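Local coordinates for fumarylacetoacetate hydrolase (Burkholderia xenovorans, PDB 5TI1), which probably hydrolyses fumarylacetoacetate to fumarate and acetoacetate, the last step of phenylalanine and tyrosine breakdown, with the help of a bound divalent metal ion, at residues L42-F47 against N95-L100; T54-V59 against I65-A70; T152-S157 against A358-S363; T229-G234 against W351-Q356. All coordinates share one frame; numbering follows the deposited sequence.

Interaction 1 of 4, residues L42-F47 against N95-L100; sequences LPFGIF and NDFIAL
Phe44, on the strand, and Phe97, on the short helix, make this contact by themselves, ring against ring. The tight part is a corner of the Phe97 ring: CE2 lies over a face of the Phe44 ring, toward its rim, 3.6 Å from Phe44 CE1, while Phe97 CZ stays 3.9 Å from Phe44 CZ. The rings meet obliquely, planes 37° apart and centroids 5.0 Å apart. The side chains approach nearly at right angles. Phe97 CG trans to the backbone N (chi1 164°) sends its ring out from the helix toward the strand, and both rings are buried. Large flat hydrocarbons suit this place, because they bridge backbones whose closest CA atoms, Phe44 CA and Ile98 CA, are 9.9 Å apart. Away from the ring pair the helix is more open to solvent: Ala99 is exposed, and of the partly exposed residues Asp96 makes a salt bridge to Arg91 and Asn95 a hydrogen bond to the carbonyl of Gln147. In the N-terminal domain the pair joins strand 44-49 to helix 95-99; Phe44 also packs on Val59 of strand 56-61 and Thr292 of strand 284-292, and Phe97 on Val108 of helix 102-116.

Interaction 2 of 4, residues T54-V59 against I65-A70; sequences TRRVGV and IVDLAA
Val59 and Val66 form an antiparallel hydrogen-bonded pair of a beta hairpin: Val66 N meets Val59 O at 2.7 Å, nearly straight at 175°, and Val59 N gives to Val66 O at 3.1 Å. The next pair, Gly58 with Asp67, is non-hydrogen-bonded, and Gly58 CA makes a CA-H...O contact of 3.2 Å to Val66 O. Having no side chain, Gly58 avoids a clash with Ile65 CG2. Beyond the ladder, Leu68 N, at the start of the helix, donates to Val57 O at 3.2 Å; a water bridges Asp67 OD1 and Ala69 N.

The charged contact is a salt bridge, Arg56 NE to Asp67 OD2 at 2.7 Å. The oxygen lies in the guanidinium plane, whereas NE reaches it from above the carboxylate plane, the two planes being 42° apart. Asp67 CG lies trans to its own backbone N (chi1 -172°) and the Arg56 chain runs extended from CG to NE, which brings the two side chains together at about a right angle. Asp67 does double duty, because its OD1 caps the helix by accepting from Ala70 N at 3.1 Å. Arg56 is steadied in turn by NH1 bonding Thr54 O and by a second salt bridge from NH2 to Asp49.

Apolar packing centres on Leu68: CD1 touches both Val57 CG1 and Val59 CG2, 3.7 Å from each, and CD2 also meets Val59 CG2. Branched aliphatics fit this buried side, where Leu112 of helix 102-116 touches Val59, Val66 and Leu68. Strand 44-49 runs beside strand 56-61, and strand 134-136 beside strand 64-67, in the five-stranded antiparallel sheet.

Interaction 3 of 4, residues T152-S157 against A358-S363; sequences TDFYSS and AHHTVS. With MG (magnesium ion), chain K.
The magnesium site is served by strand 151-154, where Asp153 binds the ion while its neighbours Thr152 and Phe154 turn to helix 353-362 and meet His360. Asp153 OD2 is 2.3 Å from the magnesium ion, and Glu226, Glu228 and Asp260 complete the protein ligands. Alternation along the strand sends Asp153 one way and Thr152 and Phe154 the other.

Thr152 OG1 and His360 NE2 share a 2.7 Å hydrogen bond, in which either could be the donor; the hydroxyl sits at the imidazole edge, near its plane. The histidine reaches it because CG is trans to its backbone N (chi1 -158°), which carries the ring from the helix across to the strand. A histidine suits the spot by offering a polar nitrogen for the hydroxyl and, beside it, a C-H carbon for Phe154. This strand belongs to the mixed sheet of the metal-binding C-terminal domain, which probably holds the active site, as in the FAH family. Next to the hydrogen bond, Phe154 CZ lies 3.9 Å from His360 CD2, with ring planes 74° apart and an oblique approach. Phe277 of the second subunit meets the His360 ring as well, and Arg189 of that subunit packs on Thr152.

Interaction 4 of 4, residues T229-G234 against W351-Q356; sequences TGFVIG and WTMAQQ
Gln356 NE2 is gripped by Ser156 OG and, more weakly, by Ser375 O, which fixes the amide so that its other end, OE1, rests 3.5 Å from Phe231 CE2. The oxygen lies at the ring edge, near its plane, and the amide and ring planes are only 18° apart. An aromatic edge carries slight positive charge, so a carbonyl oxygen there is probably mildly attracted.

Met353 takes a face of the same ring. Its CB sits above it as a CH-pi contact, 4.1 Å from the centroid, while its CG comes as near as 3.4 Å to Phe231 CD2. The sulfur adds an oblique Met-aromatic contact, SD being 4.3 Å from the ring centroid and 3.8 Å from Phe231 CB. The two side chains lie alongside one another, pointing opposite ways. A bend at chi3 (-73°) turns the methyl end of Met353 out of line. Flexible, unbranched methionine suits a flat partner, since it can lay a length of chain along the ring.

The start of the helix is secured by a capping box: Gln355 N donates to Thr352 OG1 at 3.1 Å, and Thr352 N returns a bond to Gln355 OE1 at 3.1 Å. Met353 follows directly after the N-cap, in the first turn, with its CB directed toward the strand.

Helix 353-362 thus lies against strand 223-233, whose neighbours are strands 252-263 and 372-374; Ile252 touches both Phe231 and Met353, Met373 packs on Phe231, and helix 245-248 covers Ala354.

Overall arrangement
Interactions 1 and 2 share the N-terminal sheet, their centres 10 Å apart, and strands 44-49 and 56-61 are joined directly by backbone contacts such as Gly45 O to Gly58 N at 2.9 Å. Interactions 3 and 4 share helix 353-362 and one mixed sheet, with centres 8 Å apart; they also touch where Phe154 CZ packs on Gln356 O at 3.5 Å. Between the N-terminal and C-terminal family regions, interaction 1 touches interaction 4 where Ile98 CG2 packs on Gly234 CA at 3.4 Å. Interaction 3 contains a magnesium ligand, and the Gln356 side chain of interaction 4 lies about 10 Å from the ion. Interaction 2 is remote, its centre 33 Å from that of interaction 3.

Interaction 1 of 4, residues L42-F47 against N95-L100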
loop_
_atom_site.group_PDB
_atom_site.type_symbol
_atom_site.label_atom_id
_atom_site.label_comp_id
_atom_site.label_asym_id
_atom_site.label_seq_id
_atom_site.Cartn_x
_atom_site.Cartn_y
_atom_site.Cartn_z
ATOM N N LEU B 42 10.219 17.325 21.577
ATOM C CA LEU B 42 9.011 17.906 21.003
ATOM C C LEU B 42 8.499 17.055 19.838
ATOM O O LEU B 42 8.437 17.530 18.692
ATOM C CB LEU B 42 9.277 19.348 20.561
ATOM C CG LEU B 42 9.945 20.209 21.638
ATOM C CD1 LEU B 42 10.199 21.630 21.141
ATOM C CD2 LEU B 42 9.111 20.214 22.912
ATOM N N PRO B 43 8.122 15.803 20.084
ATOM C CA PRO B 43 7.582 14.972 19.008
ATOM C C PRO B 43 6.095 15.227 18.815
ATOM O O PRO B 43 5.406 15.730 19.703
ATOM C CB PRO B 43 7.830 13.549 19.513
ATOM C CG PRO B 43 7.648 13.684 21.017
ATOM C CD PRO B 43 8.141 15.085 21.377
ATOM N N PHE B 44 5.601 14.848 17.634
ATOM C CA PHE B 44 4.211 15.066 17.250
ATOM C C PHE B 44 3.414 13.770 17.291
ATOM O O PHE B 44 3.914 12.708 16.904
ATOM C CB PHE B 44 4.110 15.670 15.845
ATOM C CG PHE B 44 4.604 17.079 15.759
ATOM C CD1 PHE B 44 3.742 18.141 15.966
ATOM C CD2 PHE B 44 5.927 17.341 15.471
ATOM C CE1 PHE B 44 4.197 19.449 15.888
ATOM C CE2 PHE B 44 6.393 18.646 15.389
ATOM C CZ PHE B 44 5.525 19.700 15.598
ATOM N N GLY B 45 2.161 13.876 17.737
ATOM C CA GLY B 45 1.244 12.756 17.776
ATOM C C GLY B 45 -0.190 13.229 17.659
ATOM O O GLY B 45 -0.469 14.422 17.520
ATOM N N ILE B 46 -1.109 12.268 17.728
ATOM C CA ILE B 46 -2.545 12.513 17.667
ATOM C C ILE B 46 -3.157 11.922 18.924
ATOM O O ILE B 46 -3.005 10.721 19.189
ATOM C CB ILE B 46 -3.177 11.900 16.402
ATOM C CG1 ILE B 46 -2.632 12.586 15.137
ATOM C CG2 ILE B 46 -4.693 11.994 16.447
ATOM C CD1 ILE B 46 -3.031 14.036 14.998
ATOM N N PHE B 47 -3.853 12.754 19.697
ATOM C CA PHE B 47 -4.379 12.293 20.972
ATOM C C PHE B 47 -5.799 12.792 21.178
ATOM O O PHE B 47 -6.290 13.701 20.499
ATOM C CB PHE B 47 -3.509 12.749 22.155
ATOM C CG PHE B 47 -3.746 14.170 22.555
ATOM C CD1 PHE B 47 -3.215 15.207 21.808
ATOM C CD2 PHE B 47 -4.509 14.475 23.669
ATOM C CE1 PHE B 47 -3.439 16.516 22.162
ATOM C CE2 PHE B 47 -4.729 15.787 24.032
ATOM C CZ PHE B 47 -4.197 16.808 23.274
ATOM N N ASN B 95 -1.311 14.435 8.854
ATOM C CA ASN B 95 -1.014 14.632 7.429
ATOM C C ASN B 95 -1.126 16.095 7.022
ATOM O O ASN B 95 -0.185 16.671 6.461
ATOM C CB ASN B 95 -1.941 13.768 6.572
ATOM C CG ASN B 95 -1.748 12.281 6.821
ATOM O OD1 ASN B 95 -1.709 11.834 7.967
ATOM N ND2 ASN B 95 -1.636 11.506 5.745
ATOM N N ASP B 96 -2.278 16.712 7.308
ATOM C CA ASP B 96 -2.519 18.096 6.897
ATOM C C ASP B 96 -1.465 19.047 7.460
ATOM O O ASP B 96 -1.005 19.956 6.759
ATOM C CB ASP B 96 -3.925 18.525 7.336
ATOM C CG ASP B 96 -5.025 17.910 6.482
ATOM O OD1 ASP B 96 -4.709 17.281 5.459
ATOM O OD2 ASP B 96 -6.207 18.058 6.836
ATOM N N PHE B 97 -1.087 18.873 8.732
ATOM C CA PHE B 97 -0.046 19.725 9.304
ATOM C C PHE B 97 1.315 19.453 8.669
ATOM O O PHE B 97 2.059 20.392 8.358
ATOM C CB PHE B 97 0.030 19.535 10.823
ATOM C CG PHE B 97 1.298 20.073 11.422
ATOM C CD1 PHE B 97 1.513 21.436 11.499
ATOM C CD2 PHE B 97 2.291 19.214 11.871
ATOM C CE1 PHE B 97 2.682 21.945 12.038
ATOM C CE2 PHE B 97 3.468 19.717 12.403
ATOM C CZ PHE B 97 3.663 21.081 12.488
ATOM N N ILE B 98 1.665 18.175 8.481
ATOM C CA ILE B 98 2.922 17.834 7.812
ATOM C C ILE B 98 2.971 18.450 6.419
ATOM O O ILE B 98 3.986 19.043 6.014
ATOM C CB ILE B 98 3.107 16.306 7.755
ATOM C CG1 ILE B 98 3.342 15.733 9.150
ATOM C CG2 ILE B 98 4.283 15.956 6.880
ATOM C CD1 ILE B 98 3.190 14.195 9.216
ATOM N N ALA B 99 1.866 18.347 5.673
ATOM C CA ALA B 99 1.814 18.888 4.316
ATOM C C ALA B 99 2.174 20.367 4.265
ATOM O O ALA B 99 2.576 20.855 3.205
ATOM C CB ALA B 99 0.424 18.675 3.718
ATOM N N LEU B 100 2.066 21.082 5.391
ATOM C CA LEU B 100 2.401 22.500 5.412
ATOM C C LEU B 100 3.869 22.758 5.116
ATOM O O LEU B 100 4.235 23.897 4.814
ATOM C CB LEU B 100 2.034 23.109 6.764
ATOM C CG LEU B 100 0.545 23.266 7.042
ATOM C CD1 LEU B 100 0.363 23.973 8.371
ATOM C CD2 LEU B 100 -0.104 24.044 5.900
#

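Interaction 2 of 4, residues T54-V59 against I65-A70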
loop_
_atom_site.group_PDB
_atom_site.type_symbol
_atom_site.label_atom_id
_atom_site.label_comp_id
_atom_site.label_asym_id
_atom_site.label_seq_id
_atom_site.Cartn_x
_atom_site.Cartn_y
_atom_site.Cartn_z
ATOM N N THR B 54 -12.299 14.288 20.959
ATOM C CA THR B 54 -11.911 14.690 19.615
ATOM C C THR B 54 -10.404 14.531 19.446
ATOM O O THR B 54 -9.619 14.960 20.299
ATOM C CB THR B 54 -12.332 16.134 19.344
ATOM O OG1 THR B 54 -13.745 16.272 19.545
ATOM C CG2 THR B 54 -11.993 16.526 17.909
ATOM N N ARG B 55 -9.997 13.888 18.358
ATOM C CA ARG B 55 -8.579 13.691 18.126
ATOM C C ARG B 55 -7.967 14.992 17.626
ATOM O O ARG B 55 -8.585 15.735 16.860
ATOM C CB ARG B 55 -8.342 12.548 17.143
ATOM C CG ARG B 55 -8.759 11.212 17.718
ATOM C CD ARG B 55 -8.524 10.067 16.751
ATOM N NE ARG B 55 -9.172 8.849 17.230
ATOM C CZ ARG B 55 -8.958 7.639 16.726
ATOM N NH1 ARG B 55 -8.097 7.479 15.728
ATOM N NH2 ARG B 55 -9.604 6.591 17.229
ATOM N N ARG B 56 -6.767 15.289 18.111
ATOM C CA ARG B 56 -6.123 16.551 17.810
ATOM C C ARG B 56 -4.620 16.363 17.945
ATOM O O ARG B 56 -4.143 15.364 18.494
ATOM C CB ARG B 56 -6.652 17.668 18.720
ATOM C CG ARG B 56 -6.519 17.403 20.198
ATOM C CD ARG B 56 -7.622 18.131 20.947
ATOM N NE ARG B 56 -7.483 18.052 22.401
ATOM C CZ ARG B 56 -8.024 17.094 23.143
ATOM N NH1 ARG B 56 -8.731 16.125 22.566
ATOM N NH2 ARG B 56 -7.854 17.102 24.456
ATOM N N VAL B 57 -3.872 17.339 17.435
ATOM C CA VAL B 57 -2.421 17.225 17.399
ATOM C C VAL B 57 -1.851 17.545 18.773
ATOM O O VAL B 57 -2.220 18.547 19.398
ATOM C CB VAL B 57 -1.830 18.151 16.328
ATOM C CG1 VAL B 57 -0.330 18.072 16.382
ATOM C CG2 VAL B 57 -2.350 17.747 14.954
ATOM N N GLY B 58 -0.935 16.698 19.241
ATOM C CA GLY B 58 -0.281 16.919 20.506
ATOM C C GLY B 58 1.225 16.829 20.366
ATOM O O GLY B 58 1.757 16.220 19.438
ATOM N N VAL B 59 1.907 17.464 21.310
ATOM C CA VAL B 59 3.356 17.384 21.415
ATOM C C VAL B 59 3.696 16.907 22.820
ATOM O O VAL B 59 3.252 17.503 23.808
ATOM C CB VAL B 59 4.027 18.738 21.101
ATOM C CG1 VAL B 59 5.512 18.686 21.415
ATOM C CG2 VAL B 59 3.819 19.096 19.642
ATOM N N ILE B 65 1.316 16.269 27.690
ATOM C CA ILE B 65 1.084 16.523 26.271
ATOM C C ILE B 65 0.621 17.960 26.132
ATOM O O ILE B 65 -0.242 18.413 26.891
ATOM C CB ILE B 65 0.018 15.579 25.671
ATOM C CG1 ILE B 65 0.380 14.110 25.887
ATOM C CG2 ILE B 65 -0.190 15.870 24.203
ATOM C CD1 ILE B 65 -0.766 13.141 25.509
ATOM N N VAL B 66 1.184 18.679 25.172
ATOM C CA VAL B 66 0.702 20.011 24.834
ATOM C C VAL B 66 -0.384 19.880 23.770
ATOM O O VAL B 66 -0.173 19.268 22.718
ATOM C CB VAL B 66 1.845 20.913 24.349
ATOM C CG1 VAL B 66 1.295 22.255 23.973
ATOM C CG2 VAL B 66 2.902 21.056 25.434
ATOM N N ASP B 67 -1.550 20.450 24.052
ATOM C CA ASP B 67 -2.653 20.520 23.098
ATOM C C ASP B 67 -2.355 21.676 22.151
ATOM O O ASP B 67 -2.507 22.839 22.516
ATOM C CB ASP B 67 -3.969 20.727 23.839
ATOM C CG ASP B 67 -5.188 20.611 22.938
ATOM O OD1 ASP B 67 -5.098 20.926 21.732
ATOM O OD2 ASP B 67 -6.252 20.209 23.452
ATOM N N LEU B 68 -1.923 21.368 20.927
ATOM C CA LEU B 68 -1.534 22.449 20.018
ATOM C C LEU B 68 -2.743 23.266 19.583
ATOM O O LEU B 68 -2.653 24.491 19.455
ATOM C CB LEU B 68 -0.800 21.895 18.800
ATOM C CG LEU B 68 0.466 21.084 19.051
ATOM C CD1 LEU B 68 1.294 21.046 17.762
ATOM C CD2 LEU B 68 1.259 21.652 20.230
ATOM N N ALA B 69 -3.890 22.610 19.374
ATOM C CA ALA B 69 -5.098 23.337 18.998
ATOM C C ALA B 69 -5.496 24.339 20.075
ATOM O O ALA B 69 -5.914 25.461 19.766
ATOM C CB ALA B 69 -6.239 22.357 18.714
ATOM N N ALA B 70 -5.344 23.964 21.347
ATOM C CA ALA B 70 -5.648 24.896 22.428
ATOM C C ALA B 70 -4.693 26.091 22.428
ATOM O O ALA B 70 -5.122 27.231 22.641
ATOM C CB ALA B 70 -5.615 24.168 23.771
HETATM O O HOH W 1 -4.240 20.033 19.248
#

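Interaction 3 of 4, residues T152-S157 against A358-S363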
loop_
_atom_site.group_PDB
_atom_site.type_symbol
_atom_site.label_atom_id
_atom_site.label_comp_id
_atom_site.label_asym_id
_atom_site.label_seq_id
_atom_site.Cartn_x
_atom_site.Cartn_y
_atom_site.Cartn_z
ATOM N N THR B 152 6.199 0.981 2.944
ATOM C CA THR B 152 7.280 0.274 2.279
ATOM C C THR B 152 8.241 -0.240 3.340
ATOM O O THR B 152 8.508 0.458 4.323
ATOM C CB THR B 152 8.032 1.214 1.322
ATOM O OG1 THR B 152 7.140 1.697 0.309
ATOM C CG2 THR B 152 9.217 0.501 0.688
ATOM N N ASP B 153 8.780 -1.441 3.146
ATOM C CA ASP B 153 9.716 -1.993 4.119
ATOM C C ASP B 153 10.999 -2.420 3.425
ATOM O O ASP B 153 10.958 -3.105 2.397
ATOM C CB ASP B 153 9.110 -3.170 4.880
ATOM C CG ASP B 153 9.912 -3.533 6.116
ATOM O OD1 ASP B 153 10.551 -2.627 6.714
ATOM O OD2 ASP B 153 9.911 -4.727 6.471
ATOM N N PHE B 154 12.132 -2.006 3.982
ATOM C CA PHE B 154 13.418 -2.337 3.412
ATOM C C PHE B 154 14.042 -3.490 4.195
ATOM O O PHE B 154 13.351 -4.213 4.928
ATOM C CB PHE B 154 14.290 -1.075 3.373
ATOM C CG PHE B 154 13.805 -0.061 2.379
ATOM C CD1 PHE B 154 14.204 -0.131 1.045
ATOM C CD2 PHE B 154 12.910 0.931 2.760
ATOM C CE1 PHE B 154 13.736 0.786 0.110
ATOM C CE2 PHE B 154 12.432 1.854 1.828
ATOM C CZ PHE B 154 12.848 1.777 0.502
ATOM N N TYR B 155 15.354 -3.655 4.057
ATOM C CA TYR B 155 16.053 -4.859 4.481
ATOM C C TYR B 155 17.519 -4.508 4.661
ATOM O O TYR B 155 18.399 -5.251 4.225
ATOM C CB TYR B 155 15.871 -5.948 3.421
ATOM C CG TYR B 155 16.197 -7.356 3.852
ATOM C CD1 TYR B 155 15.330 -8.077 4.670
ATOM C CD2 TYR B 155 17.339 -7.990 3.395
ATOM C CE1 TYR B 155 15.614 -9.371 5.037
ATOM C CE2 TYR B 155 17.640 -9.283 3.768
ATOM C CZ TYR B 155 16.773 -9.972 4.587
ATOM O OH TYR B 155 17.067 -11.261 4.957
ATOM N N SER B 156 17.791 -3.359 5.275
ATOM C CA SER B 156 19.049 -2.660 5.045
ATOM C C SER B 156 20.069 -2.876 6.157
ATOM O O SER B 156 20.991 -2.065 6.299
ATOM C CB SER B 156 18.797 -1.164 4.847
ATOM O OG SER B 156 18.037 -0.904 3.672
ATOM N N SER B 157 19.932 -3.946 6.940
ATOM C CA SER B 157 20.929 -4.307 7.946
ATOM C C SER B 157 21.825 -5.411 7.396
ATOM O O SER B 157 21.349 -6.514 7.103
ATOM C CB SER B 157 20.268 -4.764 9.246
ATOM O OG SER B 157 21.221 -5.312 10.150
ATOM N N ALA B 358 15.955 7.403 -2.200
ATOM C CA ALA B 358 16.503 7.580 -3.540
ATOM C C ALA B 358 16.240 6.350 -4.396
ATOM O O ALA B 358 15.751 6.455 -5.529
ATOM C CB ALA B 358 18.001 7.873 -3.451
ATOM N N HIS B 359 16.515 5.167 -3.849
ATOM C CA HIS B 359 16.225 3.949 -4.591
ATOM C C HIS B 359 14.723 3.755 -4.781
ATOM O O HIS B 359 14.281 3.364 -5.868
ATOM C CB HIS B 359 16.840 2.746 -3.890
ATOM C CG HIS B 359 16.624 1.463 -4.620
ATOM N ND1 HIS B 359 17.303 1.142 -5.775
ATOM C CD2 HIS B 359 15.773 0.436 -4.385
ATOM C CE1 HIS B 359 16.898 -0.039 -6.205
ATOM N NE2 HIS B 359 15.969 -0.487 -5.382
ATOM N N HIS B 360 13.924 4.036 -3.742
ATOM C CA HIS B 360 12.470 3.890 -3.845
ATOM C C HIS B 360 11.910 4.627 -5.061
ATOM O O HIS B 360 10.991 4.138 -5.727
ATOM C CB HIS B 360 11.794 4.405 -2.572
ATOM C CG HIS B 360 10.424 3.840 -2.336
ATOM N ND1 HIS B 360 9.570 3.491 -3.362
ATOM C CD2 HIS B 360 9.765 3.554 -1.186
ATOM C CE1 HIS B 360 8.443 3.020 -2.853
ATOM N NE2 HIS B 360 8.535 3.050 -1.535
ATOM N N THR B 361 12.453 5.802 -5.368
ATOM C CA THR B 361 11.907 6.656 -6.415
ATOM C C THR B 361 12.730 6.670 -7.702
ATOM O O THR B 361 12.339 7.354 -8.658
ATOM C CB THR B 361 11.764 8.090 -5.884
ATOM O OG1 THR B 361 13.070 8.641 -5.630
ATOM C CG2 THR B 361 10.956 8.087 -4.589
ATOM N N VAL B 362 13.846 5.930 -7.769
ATOM C CA VAL B 362 14.761 6.081 -8.898
ATOM C C VAL B 362 14.102 5.662 -10.208
ATOM O O VAL B 362 14.460 6.162 -11.284
ATOM C CB VAL B 362 16.060 5.292 -8.651
ATOM C CG1 VAL B 362 15.804 3.794 -8.729
ATOM C CG2 VAL B 362 17.133 5.718 -9.659
ATOM N N SER B 363 13.139 4.750 -10.147
ATOM C CA SER B 363 12.433 4.285 -11.329
ATOM C C SER B 363 11.158 5.071 -11.598
ATOM O O SER B 363 10.458 4.776 -12.574
ATOM C CB SER B 363 12.119 2.788 -11.192
ATOM O OG SER B 363 13.306 2.019 -11.379
HETATM MG MG MG K . 10.589 -6.154 8.085
#

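Interaction 4 of 4, residues T229-G234 against W351-Q356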
loop_
_atom_site.group_PDB
_atom_site.type_symbol
_atom_site.label_atom_id
_atom_site.label_comp_id
_atom_site.label_asym_id
_atom_site.label_seq_id
_atom_site.Cartn_x
_atom_site.Cartn_y
_atom_site.Cartn_z
ATOM N N THR B 229 13.009 0.863 12.642
ATOM C CA THR B 229 12.443 2.200 12.682
ATOM C C THR B 229 11.648 2.448 11.404
ATOM O O THR B 229 11.885 1.831 10.359
ATOM C CB THR B 229 13.523 3.270 12.805
ATOM O OG1 THR B 229 14.270 3.287 11.596
ATOM C CG2 THR B 229 14.473 2.973 13.989
ATOM N N GLY B 230 10.699 3.369 11.488
ATOM C CA GLY B 230 10.032 3.821 10.281
ATOM C C GLY B 230 10.154 5.319 10.158
ATOM O O GLY B 230 9.951 6.036 11.144
ATOM N N PHE B 231 10.509 5.823 8.983
ATOM C CA PHE B 231 10.456 7.260 8.795
ATOM C C PHE B 231 9.232 7.633 7.970
ATOM O O PHE B 231 8.706 6.829 7.199
ATOM C CB PHE B 231 11.746 7.816 8.175
ATOM C CG PHE B 231 12.092 7.301 6.793
ATOM C CD1 PHE B 231 11.733 8.015 5.654
ATOM C CD2 PHE B 231 12.873 6.166 6.634
ATOM C CE1 PHE B 231 12.118 7.587 4.383
ATOM C CE2 PHE B 231 13.261 5.736 5.359
ATOM C CZ PHE B 231 12.883 6.452 4.237
ATOM N N VAL B 232 8.759 8.855 8.180
ATOM C CA VAL B 232 7.481 9.316 7.655
ATOM C C VAL B 232 7.756 10.433 6.652
ATOM O O VAL B 232 8.506 11.370 6.948
ATOM C CB VAL B 232 6.561 9.774 8.801
ATOM C CG1 VAL B 232 5.348 10.500 8.275
ATOM C CG2 VAL B 232 6.135 8.558 9.667
ATOM N N ILE B 233 7.161 10.318 5.458
ATOM C CA ILE B 233 7.383 11.282 4.385
ATOM C C ILE B 233 6.712 12.599 4.738
ATOM O O ILE B 233 5.523 12.634 5.079
ATOM C CB ILE B 233 6.855 10.740 3.042
ATOM C CG1 ILE B 233 7.700 9.558 2.572
ATOM C CG2 ILE B 233 6.904 11.835 1.960
ATOM C CD1 ILE B 233 9.187 9.911 2.384
ATOM N N GLY B 234 7.466 13.694 4.635
ATOM C CA GLY B 234 6.925 15.014 4.888
ATOM C C GLY B 234 6.654 15.805 3.623
ATOM O O GLY B 234 5.840 16.734 3.616
ATOM N N TRP B 351 22.406 0.792 4.636
ATOM C CA TRP B 351 21.791 1.756 3.725
ATOM C C TRP B 351 21.058 2.807 4.546
ATOM O O TRP B 351 20.287 2.467 5.447
ATOM C CB TRP B 351 20.822 1.073 2.751
ATOM C CG TRP B 351 21.453 0.087 1.800
ATOM C CD1 TRP B 351 21.434 -1.276 1.896
ATOM C CD2 TRP B 351 22.184 0.391 0.597
ATOM N NE1 TRP B 351 22.104 -1.838 0.832
ATOM C CE2 TRP B 351 22.578 -0.837 0.024
ATOM C CE3 TRP B 351 22.543 1.582 -0.048
ATOM C CZ2 TRP B 351 23.317 -0.910 -1.163
ATOM C CZ3 TRP B 351 23.281 1.506 -1.231
ATOM C CH2 TRP B 351 23.654 0.270 -1.775
ATOM N N THR B 352 21.290 4.078 4.239
ATOM C CA THR B 352 20.634 5.143 4.984
ATOM C C THR B 352 19.215 5.378 4.474
ATOM O O THR B 352 18.807 4.876 3.425
ATOM C CB THR B 352 21.425 6.438 4.870
ATOM O OG1 THR B 352 21.382 6.880 3.506
ATOM C CG2 THR B 352 22.861 6.203 5.300
ATOM N N MET B 353 18.471 6.187 5.237
ATOM C CA MET B 353 17.153 6.634 4.800
ATOM C C MET B 353 17.228 7.376 3.474
ATOM O O MET B 353 16.381 7.180 2.596
ATOM C CB MET B 353 16.532 7.527 5.871
ATOM C CG MET B 353 16.167 6.805 7.156
ATOM S SD MET B 353 15.527 7.947 8.403
ATOM C CE MET B 353 17.035 8.788 8.894
ATOM N N ALA B 354 18.229 8.249 3.316
ATOM C CA ALA B 354 18.385 8.973 2.061
ATOM C C ALA B 354 18.536 8.003 0.899
ATOM O O ALA B 354 17.884 8.148 -0.146
ATOM C CB ALA B 354 19.589 9.916 2.150
ATOM N N GLN B 355 19.382 6.988 1.076
ATOM C CA GLN B 355 19.605 6.030 0.005
ATOM C C GLN B 355 18.348 5.217 -0.268
ATOM O O GLN B 355 18.021 4.939 -1.428
ATOM C CB GLN B 355 20.784 5.131 0.358
ATOM C CG GLN B 355 22.107 5.889 0.370
ATOM C CD GLN B 355 23.262 5.035 0.836
ATOM O OE1 GLN B 355 23.142 4.278 1.809
ATOM N NE2 GLN B 355 24.394 5.151 0.148
ATOM N N GLN B 356 17.626 4.845 0.792
ATOM C CA GLN B 356 16.407 4.066 0.625
ATOM C C GLN B 356 15.375 4.839 -0.184
ATOM O O GLN B 356 14.764 4.296 -1.106
ATOM C CB GLN B 356 15.851 3.673 1.995
ATOM C CG GLN B 356 16.700 2.639 2.726
ATOM C CD GLN B 356 16.306 2.484 4.188
ATOM O OE1 GLN B 356 15.787 3.415 4.801
ATOM N NE2 GLN B 356 16.555 1.304 4.748
#